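Local coordinates for protein beta-phosphoglucomutase (Clostridium difficile, PDB 4GIB) that probably interconverts beta-D-glucose 1-phosphate and beta-D-glucose 6-phosphate as a magnesium-dependent phosphomutase of the HAD-like superfamily, at residues E74-I79 with R96-K101. Sequence-based numbering, arbitrary orientation. Where two conformers were deposited one is given.
Sequences ESLDRI and RMAEEK
L76 reaches from helix 72-82 onto M97 and A98 of helix 91-109, and its two methyl branches divide the work. CD1 meets the terminal methyl of M97, 3.9 Å from CE, while CD2 lies 4.1 Å from M97 CB, 4.2 Å from A98 N and 4.4 Å from A98 CB. CB of the leucine already points at helix 91-109, and CG anti to the backbone N (chi1 177°) carries the branches on toward it. M97 crosses it at about a right angle, and a bend at its last torsion (chi3 58°) brings CE to the leucine methyl. With the CA atoms of L76 and A98 7.1 Å apart and just 117 Å² buried between the segments, the contact is small and apolar, although all three residues are buried. Both helices belong to the helical cap domain that beta-phosphoglucomutases carry beside the Rossmann-like HAD core. Helix 41-53 adds to the packing: W48, a predicted substrate-binding residue, approaches L76 and touches I79, and M97 also touches L51. K101, also predicted to bind substrate, makes a cation-pi contact with W48 and a hydrogen bond from NZ to H44 ND1. On the side of helix 72-82 turned away from helix 91-109, R78 NE donates to E74 OE2 at 3.0 Å, nearly straight at 165° and in the guanidinium plane, using the oxygen's anti lone pair.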
loop_
_atom_site.group_PDB
_atom_site.type_symbol
_atom_site.label_atom_id
_atom_site.label_comp_id
_atom_site.label_asym_id
_atom_site.label_seq_id
_atom_site.Cartn_x
_atom_site.Cartn_y
_atom_site.Cartn_z
ATOM N N GLU A 74 14.192 3.230 2.578
ATOM C CA GLU A 74 13.720 4.218 3.538
ATOM C C GLU A 74 13.408 3.517 4.853
ATOM O O GLU A 74 13.758 4.028 5.928
ATOM C CB GLU A 74 12.485 4.966 3.033
ATOM C CG GLU A 74 11.898 5.962 4.038
ATOM C CD GLU A 74 12.887 7.040 4.504
ATOM O OE1 GLU A 74 13.872 7.309 3.783
ATOM O OE2 GLU A 74 12.663 7.634 5.592
ATOM N N SER A 75 12.769 2.343 4.756
ATOM C CA SER A 75 12.411 1.542 5.921
ATOM C C SER A 75 13.641 1.196 6.725
ATOM O O SER A 75 13.618 1.285 7.940
ATOM C CB SER A 75 11.681 0.251 5.508
ATOM O OG SER A 75 10.480 0.549 4.841
ATOM N N LEU A 76 14.719 0.816 6.039
ATOM C CA LEU A 76 15.969 0.481 6.698
ATOM C C LEU A 76 16.542 1.698 7.441
ATOM O O LEU A 76 16.992 1.559 8.573
ATOM C CB LEU A 76 17.001 -0.120 5.703
ATOM C CG LEU A 76 18.396 -0.451 6.272
ATOM C CD1 LEU A 76 18.294 -1.404 7.459
ATOM C CD2 LEU A 76 19.337 -1.029 5.210
ATOM N N ASP A 77 16.532 2.872 6.807
ATOM C CA ASP A 77 17.029 4.121 7.431
ATOM C C ASP A 77 16.250 4.480 8.693
ATOM O O ASP A 77 16.834 4.945 9.678
ATOM C CB ASP A 77 16.993 5.321 6.449
ATOM C CG ASP A 77 18.248 5.437 5.592
ATOM O OD1 ASP A 77 19.201 4.640 5.761
ATOM O OD2 ASP A 77 18.303 6.359 4.755
ATOM N N ARG A 78 14.936 4.289 8.666
ATOM C CA ARG A 78 14.128 4.543 9.847
ATOM C C ARG A 78 14.468 3.553 10.980
ATOM O O ARG A 78 14.475 3.919 12.147
ATOM C CB ARG A 78 12.637 4.501 9.514
ATOM C CG ARG A 78 12.217 5.622 8.604
ATOM C CD ARG A 78 10.736 5.636 8.351
ATOM N NE ARG A 78 10.414 6.624 7.334
ATOM C CZ ARG A 78 9.183 6.959 6.965
ATOM N NH1 ARG A 78 8.126 6.385 7.537
ATOM N NH2 ARG A 78 9.010 7.876 6.018
ATOM N N ILE A 79 14.760 2.305 10.640
ATOM C CA ILE A 79 15.140 1.345 11.666
ATOM C C ILE A 79 16.463 1.783 12.296
ATOM O O ILE A 79 16.591 1.824 13.514
ATOM C CB ILE A 79 15.275 -0.083 11.111
ATOM C CG1 ILE A 79 13.914 -0.582 10.603
ATOM C CG2 ILE A 79 15.780 -1.022 12.196
ATOM C CD1 ILE A 79 13.986 -1.927 9.898
ATOM N N ARG A 96 23.732 -4.109 1.316
ATOM C CA ARG A 96 23.940 -5.505 1.706
ATOM C C ARG A 96 22.875 -5.949 2.700
ATOM O O ARG A 96 22.313 -7.049 2.598
ATOM C CB ARG A 96 25.286 -5.690 2.383
ATOM C CG ARG A 96 25.767 -7.134 2.394
ATOM C CD ARG A 96 26.378 -7.495 3.738
ATOM N NE ARG A 96 25.332 -7.907 4.684
ATOM C CZ ARG A 96 25.470 -7.969 6.006
ATOM N NH1 ARG A 96 24.450 -8.375 6.752
ATOM N NH2 ARG A 96 26.604 -7.606 6.591
ATOM N N MET A 97 22.607 -5.091 3.675
ATOM C CA MET A 97 21.631 -5.408 4.717
ATOM C C MET A 97 20.233 -5.537 4.141
ATOM O O MET A 97 19.474 -6.424 4.522
ATOM C CB MET A 97 21.652 -4.342 5.803
ATOM C CG MET A 97 22.953 -4.267 6.588
ATOM S SD MET A 97 22.966 -2.815 7.678
ATOM C CE MET A 97 21.530 -3.134 8.642
ATOM N N ALA A 98 19.905 -4.648 3.214
ATOM C CA ALA A 98 18.606 -4.657 2.555
ATOM C C ALA A 98 18.401 -5.946 1.756
ATOM O O ALA A 98 17.307 -6.488 1.729
ATOM C CB ALA A 98 18.473 -3.436 1.630
ATOM N N GLU A 99 19.460 -6.406 1.098
ATOM C CA GLU A 99 19.409 -7.612 0.285
ATOM C C GLU A 99 19.078 -8.837 1.122
ATOM O O GLU A 99 18.214 -9.629 0.745
ATOM C CB GLU A 99 20.746 -7.828 -0.426
ATOM C CG GLU A 99 20.812 -9.110 -1.274
ATOM C CD GLU A 99 22.008 -9.135 -2.230
ATOM O OE1 GLU A 99 22.481 -8.051 -2.634
ATOM O OE2 GLU A 99 22.464 -10.239 -2.593
ATOM N N GLU A 100 19.774 -8.980 2.247
ATOM C CA GLU A 100 19.582 -10.104 3.140
ATOM C C GLU A 100 18.148 -10.113 3.646
ATOM O O GLU A 100 17.512 -11.157 3.712
ATOM C CB GLU A 100 20.587 -10.046 4.307
ATOM C CG GLU A 100 20.382 -11.138 5.348
ATOM C CD GLU A 100 21.348 -11.061 6.530
ATOM O OE1 GLU A 100 21.060 -11.741 7.543
ATOM O OE2 GLU A 100 22.377 -10.334 6.456
ATOM N N LYS A 101 17.639 -8.940 3.983
ATOM C CA LYS A 101 16.279 -8.812 4.432
ATOM C C LYS A 101 15.314 -9.162 3.306
ATOM O O LYS A 101 14.345 -9.892 3.525
ATOM C CB LYS A 101 16.024 -7.388 4.941
ATOM C CG LYS A 101 14.578 -7.101 5.383
ATOM C CD LYS A 101 13.643 -6.685 4.239
ATOM C CE LYS A 101 12.204 -6.589 4.743
ATOM N NZ LYS A 101 11.248 -6.096 3.742
#